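Side-chain contacts in ganglioside-induced differentiation-associated protein 2 (Homo sapiens, PDB 4UML), which is of unknown molecular function but carries a macro domain, the part described here, a fold that in many relatives binds ADP-ribose or its derivatives: residues N50-V53 with N54-V58; N74-N77 with E78-D82; T183-A186 with L187-V190; F206-D210 with L211-T215; K218-P221 with L222-R226. All coordinates share one frame; numbering follows the deposited sequence.

Contact 1: N50-V53 with N54-V58; sequences NKDV and NGKVV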
# COMPACT_ATOMS: atom_id res chain seq x y z
N ASN A 50 9.20 -0.94 19.12
CA ASN A 50 9.86 0.27 18.60
C ASN A 50 8.80 1.37 18.47
O ASN A 50 8.03 1.39 17.51
CB ASN A 50 10.55 -0.04 17.28
CG ASN A 50 11.20 1.18 16.66
OD1 ASN A 50 10.80 2.31 16.90
ND2 ASN A 50 12.18 0.94 15.82
N LYS A 51 8.77 2.25 19.47
CA LYS A 51 7.71 3.26 19.62
C LYS A 51 7.60 4.16 18.41
O LYS A 51 6.51 4.54 17.97
CB LYS A 51 8.00 4.13 20.86
CG LYS A 51 7.06 5.31 21.01
CD LYS A 51 7.03 5.86 22.42
CE LYS A 51 5.71 6.57 22.66
NZ LYS A 51 5.65 7.20 24.01
N ASP A 52 8.76 4.54 17.91
CA ASP A 52 8.90 5.47 16.82
C ASP A 52 8.27 4.88 15.53
O ASP A 52 7.50 5.55 14.84
CB ASP A 52 10.39 5.76 16.63
CG ASP A 52 10.67 6.62 15.43
OD1 ASP A 52 10.45 7.85 15.51
OD2 ASP A 52 11.13 6.07 14.41
N VAL A 53 8.58 3.63 15.23
CA VAL A 53 8.03 2.92 14.06
C VAL A 53 6.51 2.72 14.20
O VAL A 53 5.75 2.94 13.25
CB VAL A 53 8.78 1.59 13.84
CG1 VAL A 53 8.08 0.70 12.84
CG2 VAL A 53 10.19 1.88 13.39
N ASN A 54 6.06 2.36 15.40
CA ASN A 54 4.64 2.15 15.65
C ASN A 54 3.79 3.36 15.44
O ASN A 54 2.59 3.22 15.15
CB ASN A 54 4.39 1.69 17.08
CG ASN A 54 4.80 0.25 17.32
OD1 ASN A 54 5.43 -0.41 16.48
ND2 ASN A 54 4.44 -0.24 18.50
N GLY A 55 4.37 4.54 15.70
CA GLY A 55 3.67 5.80 15.56
C GLY A 55 3.43 6.19 14.10
O GLY A 55 2.57 7.02 13.82
N LYS A 56 4.16 5.56 13.19
CA LYS A 56 4.03 5.80 11.75
C LYS A 56 3.04 4.90 11.04
O LYS A 56 2.64 5.18 9.91
CB LYS A 56 5.39 5.64 11.11
CG LYS A 56 6.39 6.59 11.73
CD LYS A 56 7.78 6.38 11.19
CE LYS A 56 8.69 7.48 11.72
NZ LYS A 56 9.89 7.62 10.87
N VAL A 57 2.61 3.83 11.69
CA VAL A 57 1.73 2.87 11.07
C VAL A 57 0.29 3.18 11.43
O VAL A 57 -0.02 3.44 12.60
CB VAL A 57 2.05 1.45 11.55
CG1 VAL A 57 0.98 0.47 11.10
CG2 VAL A 57 3.40 1.05 11.03
N VAL A 58 -0.58 3.13 10.43
CA VAL A 58 -1.99 3.33 10.59
C VAL A 58 -2.77 2.21 9.87
O VAL A 58 -2.53 1.91 8.69
CB VAL A 58 -2.41 4.69 9.98
CG1 VAL A 58 -3.90 4.89 10.13
CG2 VAL A 58 -1.60 5.85 10.55
O HOH W 1 7.18 -2.13 17.47
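D52 and K56 meet on the outer side of a short helical turn that runs straight into a strand. The lysine sets CG anti to its carbonyl carbon (chi1 -58°) and continues extended, which draws its shaft past the preceding turn, K56 CG lying 3.5 Å from D52 O. The aspartate stands across this chain near its end, D52 OD2 being 3.9 Å from K56 CE; the ammonium is modelled within bonding reach of G198 O and I201 O, though its place is doubtful. On another side N54 tucks its CG beside its own backbone N (chi1 -74°), bringing N54 CG to 3.4 Å from N50 O, the acceptor of N54 N. Its two amide ends are then split: N54 OD1 accepts a hydrogen bond from a water at 2.6 Å, which in turn accepts from N50 N, while ND2 reaches P225 O. V57 CG2 rests 3.7 Å from V53 O, which also receives K56 N at 3.1 Å as the helical turn gives way to the strand. At the start of the turn, N50 OD1 accepts from V53 N at 3.1 Å, the donor standing 58° above the side-chain amide plane: a classic asparagine N-cap.

Contact 2: N74-N77 with E78-D82; sequences NTSN and ESLTD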
# COMPACT_ATOMS: atom_id res chain seq x y z
N ASN A 74 -2.21 2.12 -6.33
CA ASN A 74 -3.13 1.44 -7.20
C ASN A 74 -2.51 0.09 -7.52
O ASN A 74 -1.28 -0.03 -7.63
CB ASN A 74 -3.36 2.24 -8.47
CG ASN A 74 -4.33 1.54 -9.43
OD1 ASN A 74 -5.29 0.94 -9.00
ND2 ASN A 74 -4.04 1.57 -10.72
N THR A 75 -3.34 -0.93 -7.53
CA THR A 75 -2.92 -2.28 -7.88
C THR A 75 -3.61 -2.67 -9.18
O THR A 75 -4.83 -2.42 -9.33
CB THR A 75 -3.12 -3.28 -6.74
OG1 THR A 75 -2.41 -4.48 -7.03
CG2 THR A 75 -4.60 -3.59 -6.45
N SER A 76 -2.85 -3.25 -10.11
CA SER A 76 -3.34 -3.38 -11.49
C SER A 76 -2.81 -4.61 -12.22
O SER A 76 -2.33 -5.56 -11.59
CB SER A 76 -3.01 -2.10 -12.24
OG SER A 76 -3.80 -1.91 -13.39
N ASN A 77 -2.92 -4.61 -13.55
CA ASN A 77 -2.32 -5.66 -14.37
C ASN A 77 -1.21 -5.05 -15.17
O ASN A 77 -0.96 -3.83 -15.09
CB ASN A 77 -3.36 -6.36 -15.26
CG ASN A 77 -4.06 -5.43 -16.23
OD1 ASN A 77 -3.72 -4.25 -16.40
ND2 ASN A 77 -5.09 -5.95 -16.85
N GLU A 78 -0.56 -5.86 -16.00
CA GLU A 78 0.67 -5.43 -16.65
C GLU A 78 0.38 -4.33 -17.67
O GLU A 78 1.24 -3.51 -17.97
CB GLU A 78 1.40 -6.62 -17.29
CG GLU A 78 1.81 -7.72 -16.30
CD GLU A 78 0.64 -8.59 -15.76
OE1 GLU A 78 -0.56 -8.36 -16.10
OE2 GLU A 78 0.93 -9.52 -14.94
N SER A 79 -0.84 -4.27 -18.18
CA SER A 79 -1.20 -3.21 -19.13
C SER A 79 -1.79 -1.96 -18.44
O SER A 79 -2.09 -0.96 -19.11
CB SER A 79 -2.17 -3.76 -20.18
OG SER A 79 -3.29 -4.38 -19.59
N LEU A 80 -1.93 -2.01 -17.12
CA LEU A 80 -2.53 -0.92 -16.34
C LEU A 80 -3.97 -0.63 -16.76
O LEU A 80 -4.37 0.53 -16.85
CB LEU A 80 -1.67 0.34 -16.41
CG LEU A 80 -0.28 0.16 -15.81
CD1 LEU A 80 0.55 1.44 -15.90
CD2 LEU A 80 -0.37 -0.31 -14.37
N THR A 81 -4.73 -1.69 -16.99
CA THR A 81 -6.12 -1.56 -17.38
C THR A 81 -7.02 -2.42 -16.52
O THR A 81 -8.19 -2.57 -16.82
CB THR A 81 -6.32 -2.01 -18.85
OG1 THR A 81 -5.98 -3.40 -18.96
CG2 THR A 81 -5.44 -1.21 -19.76
N ASP A 82 -6.48 -2.97 -15.44
CA ASP A 82 -7.23 -3.94 -14.64
C ASP A 82 -8.46 -3.30 -14.03
O ASP A 82 -8.39 -2.18 -13.52
CB ASP A 82 -6.36 -4.50 -13.52
CG ASP A 82 -6.92 -5.74 -12.92
OD1 ASP A 82 -7.25 -6.65 -13.70
OD2 ASP A 82 -7.01 -5.87 -11.67
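N77 folds its side-chain amide into the loop formed by E78 to D82 and holds the returning part of that loop, at T81, from within. Its CG sits in the crowded position between backbone N and carbonyl carbon (chi1 60°), which turns OD1 inward to accept from T81 N at 2.8 Å in a nearly straight bond (170°), the donor tilted only 19° from the amide plane. The backbone oxygen works in concert, N77 O receiving L80 N at 2.9 Å to close a type I beta turn from N77 to L80. This turn follows strand 71-75; the end of this strand and the loop after it probably correspond to the asparagine-containing segment that helps form the ADP-ribose pocket in related macro domains. Replaced by an alanine, N77 would lose its amide, which would probably leave T81 N without this acceptor and the stretch to D82 freer to drift from the turn. D82 packs back on N77: D82 CB lies 3.4 Å from N77 N and 3.7 Å from N77 CG, while its carboxylate goes to K174 and N84. S76 fills the base of the loop, with S76 OG 3.4 Å from L80 CA and S76 CB 3.8 Å from the L80 CD2 methyl.

Contact 3: T183-A186 with L187-V190; sequences THIA and LRTV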
# COMPACT_ATOMS: atom_id res chain seq x y z
N THR A 183 -0.43 -10.87 3.64
CA THR A 183 -0.38 -9.88 4.71
C THR A 183 0.91 -9.97 5.52
O THR A 183 1.46 -8.94 5.92
CB THR A 183 -1.62 -10.01 5.64
OG1 THR A 183 -2.82 -9.91 4.85
CG2 THR A 183 -1.62 -8.92 6.63
N HIS A 184 1.45 -11.17 5.71
CA HIS A 184 2.77 -11.26 6.34
C HIS A 184 3.82 -10.54 5.55
O HIS A 184 4.66 -9.84 6.10
CB HIS A 184 3.25 -12.70 6.45
CG HIS A 184 2.64 -13.46 7.56
ND1 HIS A 184 3.08 -13.35 8.86
CD2 HIS A 184 1.64 -14.37 7.57
CE1 HIS A 184 2.38 -14.16 9.63
NE2 HIS A 184 1.49 -14.78 8.87
N ILE A 185 3.78 -10.71 4.23
CA ILE A 185 4.76 -10.05 3.36
C ILE A 185 4.61 -8.54 3.44
O ILE A 185 5.59 -7.82 3.61
CB ILE A 185 4.63 -10.57 1.90
CG1 ILE A 185 4.98 -12.07 1.89
CG2 ILE A 185 5.52 -9.77 0.97
CD1 ILE A 185 4.63 -12.80 0.61
N ALA A 186 3.38 -8.05 3.34
CA ALA A 186 3.13 -6.62 3.38
C ALA A 186 3.67 -6.01 4.69
O ALA A 186 4.45 -5.04 4.67
CB ALA A 186 1.64 -6.34 3.24
N LEU A 187 3.29 -6.58 5.82
CA LEU A 187 3.68 -6.00 7.11
C LEU A 187 5.17 -6.14 7.38
O LEU A 187 5.81 -5.21 7.89
CB LEU A 187 2.87 -6.63 8.24
CG LEU A 187 1.36 -6.43 8.13
CD1 LEU A 187 0.67 -7.11 9.28
CD2 LEU A 187 1.05 -4.95 8.10
N ARG A 188 5.73 -7.30 7.08
CA ARG A 188 7.16 -7.53 7.31
C ARG A 188 8.01 -6.55 6.50
O ARG A 188 8.96 -5.92 7.00
CB ARG A 188 7.50 -8.98 6.94
CG ARG A 188 8.94 -9.39 7.23
CD ARG A 188 9.10 -10.88 6.92
NE ARG A 188 9.02 -11.08 5.47
CZ ARG A 188 8.48 -12.12 4.86
NH1 ARG A 188 7.96 -13.13 5.55
NH2 ARG A 188 8.48 -12.16 3.54
N THR A 189 7.64 -6.35 5.24
CA THR A 189 8.39 -5.46 4.37
C THR A 189 8.33 -4.02 4.84
O THR A 189 9.34 -3.26 4.84
CB THR A 189 7.84 -5.57 2.92
OG1 THR A 189 7.84 -6.94 2.52
CG2 THR A 189 8.64 -4.73 1.96
N VAL A 190 7.15 -3.58 5.24
CA VAL A 190 7.03 -2.21 5.72
C VAL A 190 7.77 -2.05 7.06
O VAL A 190 8.38 -1.02 7.31
CB VAL A 190 5.54 -1.78 5.87
CG1 VAL A 190 5.40 -0.48 6.62
CG2 VAL A 190 4.88 -1.65 4.50
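T189 lies beside I185, one helical turn further on, and doubles the usual grip on the carbonyl of I185. With OG1 beside its own backbone N and anti to the carbonyl carbon (chi1 -53°), the hydroxyl bends back and donates to I185 O at 2.7 Å, while T189 N donates to the same oxygen at 3.0 Å. The two donors come from opposite faces of the carbonyl plane, so this buried oxygen is held between them. A valine in its place would have no hydroxyl to give, and would probably leave I185 O with the backbone N-H as its sole donor within this turn. On another tightly packed face, T183 and L187 point the same way, T183 CG2 touching L187 CD1 at 3.9 Å, while L187 CG presses to 3.3 Å from T183 O. These turns belong to helix 179-197, the connection of a beta-alpha-beta unit between strands 164-167 and 203-208; L187 and V190 reach F206 of the latter strand, whereas I185 and T189 meet helix 139-159. The looser side belongs to the partly exposed H184 and R188. The arginine bends at chi3 (70°), folding its guanidinium back across I185: I185 CA lies off-centre over one face, and R188 NH2 approaches I185 CG1 at 3.9 Å without a polar bond between the two residues. H184 turns instead to Y223, bonding through ND1 to the tyrosine OH.

Contact 4: F206-D210 with L211-T215; sequences FAVSD and LEEGT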
# COMPACT_ATOMS: atom_id res chain seq x y z
N PHE A 206 -2.28 1.47 5.94
CA PHE A 206 -2.84 0.28 5.33
C PHE A 206 -4.35 0.45 5.27
O PHE A 206 -5.02 0.29 6.29
CB PHE A 206 -2.46 -0.94 6.15
CG PHE A 206 -0.98 -1.22 6.21
CD1 PHE A 206 -0.32 -1.80 5.14
CD2 PHE A 206 -0.26 -0.98 7.37
CE1 PHE A 206 1.04 -2.08 5.19
CE2 PHE A 206 1.10 -1.27 7.45
CZ PHE A 206 1.76 -1.81 6.35
N ALA A 207 -4.85 0.83 4.09
CA ALA A 207 -6.27 0.92 3.80
C ALA A 207 -6.83 -0.46 3.50
O ALA A 207 -6.37 -1.14 2.56
CB ALA A 207 -6.51 1.82 2.61
N VAL A 208 -7.83 -0.88 4.27
CA VAL A 208 -8.40 -2.22 4.15
C VAL A 208 -9.92 -2.18 3.98
O VAL A 208 -10.54 -1.18 4.28
CB VAL A 208 -8.03 -3.11 5.34
CG1 VAL A 208 -6.51 -3.31 5.39
CG2 VAL A 208 -8.56 -2.59 6.67
N SER A 209 -10.50 -3.26 3.47
CA SER A 209 -11.96 -3.42 3.48
C SER A 209 -12.29 -4.46 4.53
O SER A 209 -11.41 -4.97 5.21
CB SER A 209 -12.48 -3.87 2.12
OG SER A 209 -12.05 -5.19 1.84
N ASP A 210 -13.58 -4.78 4.68
CA ASP A 210 -14.01 -5.77 5.67
C ASP A 210 -13.40 -7.13 5.40
O ASP A 210 -13.10 -7.88 6.32
CB ASP A 210 -15.54 -5.87 5.72
CG ASP A 210 -16.18 -4.65 6.36
OD1 ASP A 210 -15.88 -4.37 7.55
OD2 ASP A 210 -16.97 -3.96 5.68
N LEU A 211 -13.18 -7.42 4.12
CA LEU A 211 -12.52 -8.65 3.73
C LEU A 211 -11.18 -8.85 4.48
O LEU A 211 -10.91 -9.94 4.99
CB LEU A 211 -12.34 -8.66 2.21
CG LEU A 211 -11.68 -9.88 1.54
CD1 LEU A 211 -12.43 -11.18 1.81
CD2 LEU A 211 -11.58 -9.65 0.03
N GLU A 212 -10.35 -7.79 4.58
CA GLU A 212 -8.96 -7.95 5.07
C GLU A 212 -8.69 -7.49 6.48
O GLU A 212 -7.71 -7.92 7.07
CB GLU A 212 -7.96 -7.23 4.13
CG GLU A 212 -8.11 -7.58 2.66
CD GLU A 212 -8.92 -6.56 1.89
OE1 GLU A 212 -9.67 -5.78 2.54
OE2 GLU A 212 -8.78 -6.52 0.65
N GLU A 213 -9.53 -6.61 7.03
CA GLU A 213 -9.25 -5.97 8.33
C GLU A 213 -8.82 -6.93 9.44
O GLU A 213 -7.81 -6.73 10.11
CB GLU A 213 -10.49 -5.15 8.78
CG GLU A 213 -10.32 -4.41 10.10
CD GLU A 213 -11.50 -3.51 10.44
OE1 GLU A 213 -12.66 -3.89 10.18
OE2 GLU A 213 -11.28 -2.40 10.96
N GLY A 214 -9.60 -8.00 9.65
CA GLY A 214 -9.31 -8.96 10.73
C GLY A 214 -7.93 -9.59 10.64
O GLY A 214 -7.23 -9.74 11.64
N THR A 215 -7.50 -9.92 9.43
CA THR A 215 -6.16 -10.48 9.22
C THR A 215 -5.09 -9.47 9.55
O THR A 215 -4.10 -9.81 10.19
CB THR A 215 -6.02 -10.98 7.78
OG1 THR A 215 -6.99 -11.99 7.54
CG2 THR A 215 -4.62 -11.55 7.48
O HOH W 2 -12.30 -8.56 8.51
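The chain leaves strand 203-208 after V208, and S209 is the N-cap residue just before helix 210-223; its backbone oxygen is taken by both E212 N and E213 N, each at 3.1 Å. The two approaches differ: E213 N meets the carbonyl almost head-on, whereas E212 N stands 57° above its plane. The side chains complete a capping box at this strand-to-helix junction of the macro domain. E212 bends at chi2 (98°) so that its carboxylate swings back to the start of the helix, where OE1 receives S209 N at 2.8 Å and the S209 hydroxyl, through OG, at 2.6 Å. The donors come from opposite faces of the carboxylate, which probably stabilises its negative charge and fixes its rotation. S209 OG, placed between its backbone N and carbonyl carbon (chi1 68°), also faces L211 N, but at 3.4 Å this capping bond is weak. D210 and E213 point side by side on the outer surface with like-charged ends near each other; K61 makes a long, weak ion pair with the aspartate and touches the glutamate side chain. Inside, V208 stands at about a right angle to E213, its CG2 methyl 3.8 Å from both E213 CA and E213 CB.

Contact 5: K218-P221 with L222-R226; sequences KLLP and LYFPR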
# COMPACT_ATOMS: atom_id res chain seq x y z
N LYS A 218 -5.06 -9.18 13.30
CA LYS A 218 -4.36 -10.38 13.75
C LYS A 218 -2.83 -10.28 13.66
O LYS A 218 -2.13 -10.64 14.59
CB LYS A 218 -4.82 -11.58 12.92
CG LYS A 218 -4.37 -12.89 13.52
CD LYS A 218 -4.65 -14.06 12.60
CE LYS A 218 -3.69 -15.19 12.92
NZ LYS A 218 -4.15 -16.45 12.29
N LEU A 219 -2.31 -9.79 12.54
CA LEU A 219 -0.86 -9.82 12.30
C LEU A 219 -0.06 -8.59 12.71
O LEU A 219 1.15 -8.67 12.90
CB LEU A 219 -0.61 -10.13 10.81
CG LEU A 219 -1.20 -11.42 10.23
CD1 LEU A 219 -0.63 -11.75 8.85
CD2 LEU A 219 -1.02 -12.62 11.15
N LEU A 220 -0.70 -7.43 12.82
CA LEU A 220 0.00 -6.21 13.22
C LEU A 220 0.86 -6.34 14.48
O LEU A 220 2.03 -5.93 14.51
CB LEU A 220 -1.00 -5.04 13.36
CG LEU A 220 -1.25 -4.29 12.04
CD1 LEU A 220 -2.46 -3.37 12.18
CD2 LEU A 220 -0.01 -3.51 11.61
N PRO A 221 0.30 -6.95 15.54
CA PRO A 221 1.09 -7.17 16.75
C PRO A 221 2.39 -7.96 16.57
O PRO A 221 3.32 -7.74 17.32
CB PRO A 221 0.12 -7.96 17.66
CG PRO A 221 -1.24 -7.65 17.15
CD PRO A 221 -1.07 -7.48 15.66
N LEU A 222 2.46 -8.85 15.58
CA LEU A 222 3.66 -9.66 15.33
C LEU A 222 4.81 -8.85 14.71
O LEU A 222 5.99 -9.05 15.04
CB LEU A 222 3.26 -10.86 14.47
CG LEU A 222 4.21 -11.80 13.74
CD1 LEU A 222 5.18 -12.53 14.67
CD2 LEU A 222 3.37 -12.82 12.96
N TYR A 223 4.46 -7.92 13.81
CA TYR A 223 5.46 -7.07 13.16
C TYR A 223 5.66 -5.74 13.87
O TYR A 223 6.71 -5.14 13.74
CB TYR A 223 5.10 -6.87 11.68
CG TYR A 223 5.11 -8.20 11.02
CD1 TYR A 223 6.30 -8.81 10.71
CD2 TYR A 223 3.93 -8.91 10.80
CE1 TYR A 223 6.33 -10.06 10.16
CE2 TYR A 223 3.96 -10.16 10.24
CZ TYR A 223 5.17 -10.73 9.92
OH TYR A 223 5.22 -11.98 9.38
N PHE A 224 4.66 -5.32 14.65
CA PHE A 224 4.72 -4.04 15.35
C PHE A 224 4.26 -4.23 16.81
O PHE A 224 3.21 -3.71 17.21
CB PHE A 224 3.86 -3.00 14.61
CG PHE A 224 4.32 -2.73 13.19
CD1 PHE A 224 5.27 -1.76 12.92
CD2 PHE A 224 3.78 -3.44 12.12
CE1 PHE A 224 5.70 -1.51 11.61
CE2 PHE A 224 4.20 -3.19 10.82
CZ PHE A 224 5.15 -2.23 10.56
N PRO A 225 5.02 -5.03 17.59
CA PRO A 225 4.64 -5.23 19.01
C PRO A 225 4.50 -3.89 19.76
O PRO A 225 5.33 -2.99 19.59
CB PRO A 225 5.82 -6.04 19.57
CG PRO A 225 6.95 -5.83 18.64
CD PRO A 225 6.33 -5.64 17.28
N ARG A 226 3.44 -3.76 20.55
CA ARG A 226 3.13 -2.51 21.28
C ARG A 226 3.77 -2.39 22.69
O ARG A 226 4.19 -1.31 23.08
CB ARG A 226 1.62 -2.37 21.42
CG ARG A 226 0.86 -2.18 20.12
CD ARG A 226 -0.47 -2.89 20.20
NE ARG A 226 -1.56 -2.11 19.63
CZ ARG A 226 -2.85 -2.45 19.73
NH1 ARG A 226 -3.20 -3.56 20.37
NH2 ARG A 226 -3.78 -1.69 19.17
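L220 and F224 both hold CG beside the backbone N, the leucine at chi1 -87° and the phenylalanine at chi1 -61°, and this brings a methyl against a ring where helix 210-223 of the macro domain comes to its C-terminal end. L220 CD2 lies 3.8 Å from F224 CD2, the two side chains crossing at a slant. The ring also turns its edge to the backbone, with L220 O lying in the ring plane. That oxygen accepts twice: F224 N meets it nearly along the C=O axis at 2.7 Å, and Y223 N adds a weak bond at 3.2 Å. One residue earlier the turn is tighter, L222 N bonding to L219 O at 3.0 Å, three residues back, from 54° above the carbonyl plane. The Y223 ring then comes past the same oxygen, Y223 CD2 standing 3.5 Å from L219 O, while L222 CG sits over one face near the rim. F224 leads the chain out of helical geometry toward W20, which takes F224 O and forms a cation-pi pair with R226. A proline on each side marks the exit: P221, at the kink, has no amide hydrogen for the turn before it, and P225, equally without one, packs its ring CD 3.7 Å from P221 O.

Overall arrangement
Four of the five contacts gather at the side of the macro-domain sheet where strand 57-61 is outermost. Contact 1 meets contact 5, their centres 11 Å apart, with F224 CE1 lodged 3.5 Å from both V53 CG1 and V57 CG2. Contact 5 lies equally close to contact 3, joined by H184 ND1 and Y223 OH at 2.6 Å. Contact 4 starts the helix that contact 5 ends, and its F206, in the sheet, links contacts 1 and 3: F206 N bonds to V58 O at 2.8 Å, while its ring packs on L187 and V190. Contact 2 stands apart, about 31 Å from contact 1 between centres, near the region that in related macro domains helps bind ADP-ribose; contact 4 comes within about 9 Å of it, nearest atom to nearest atom.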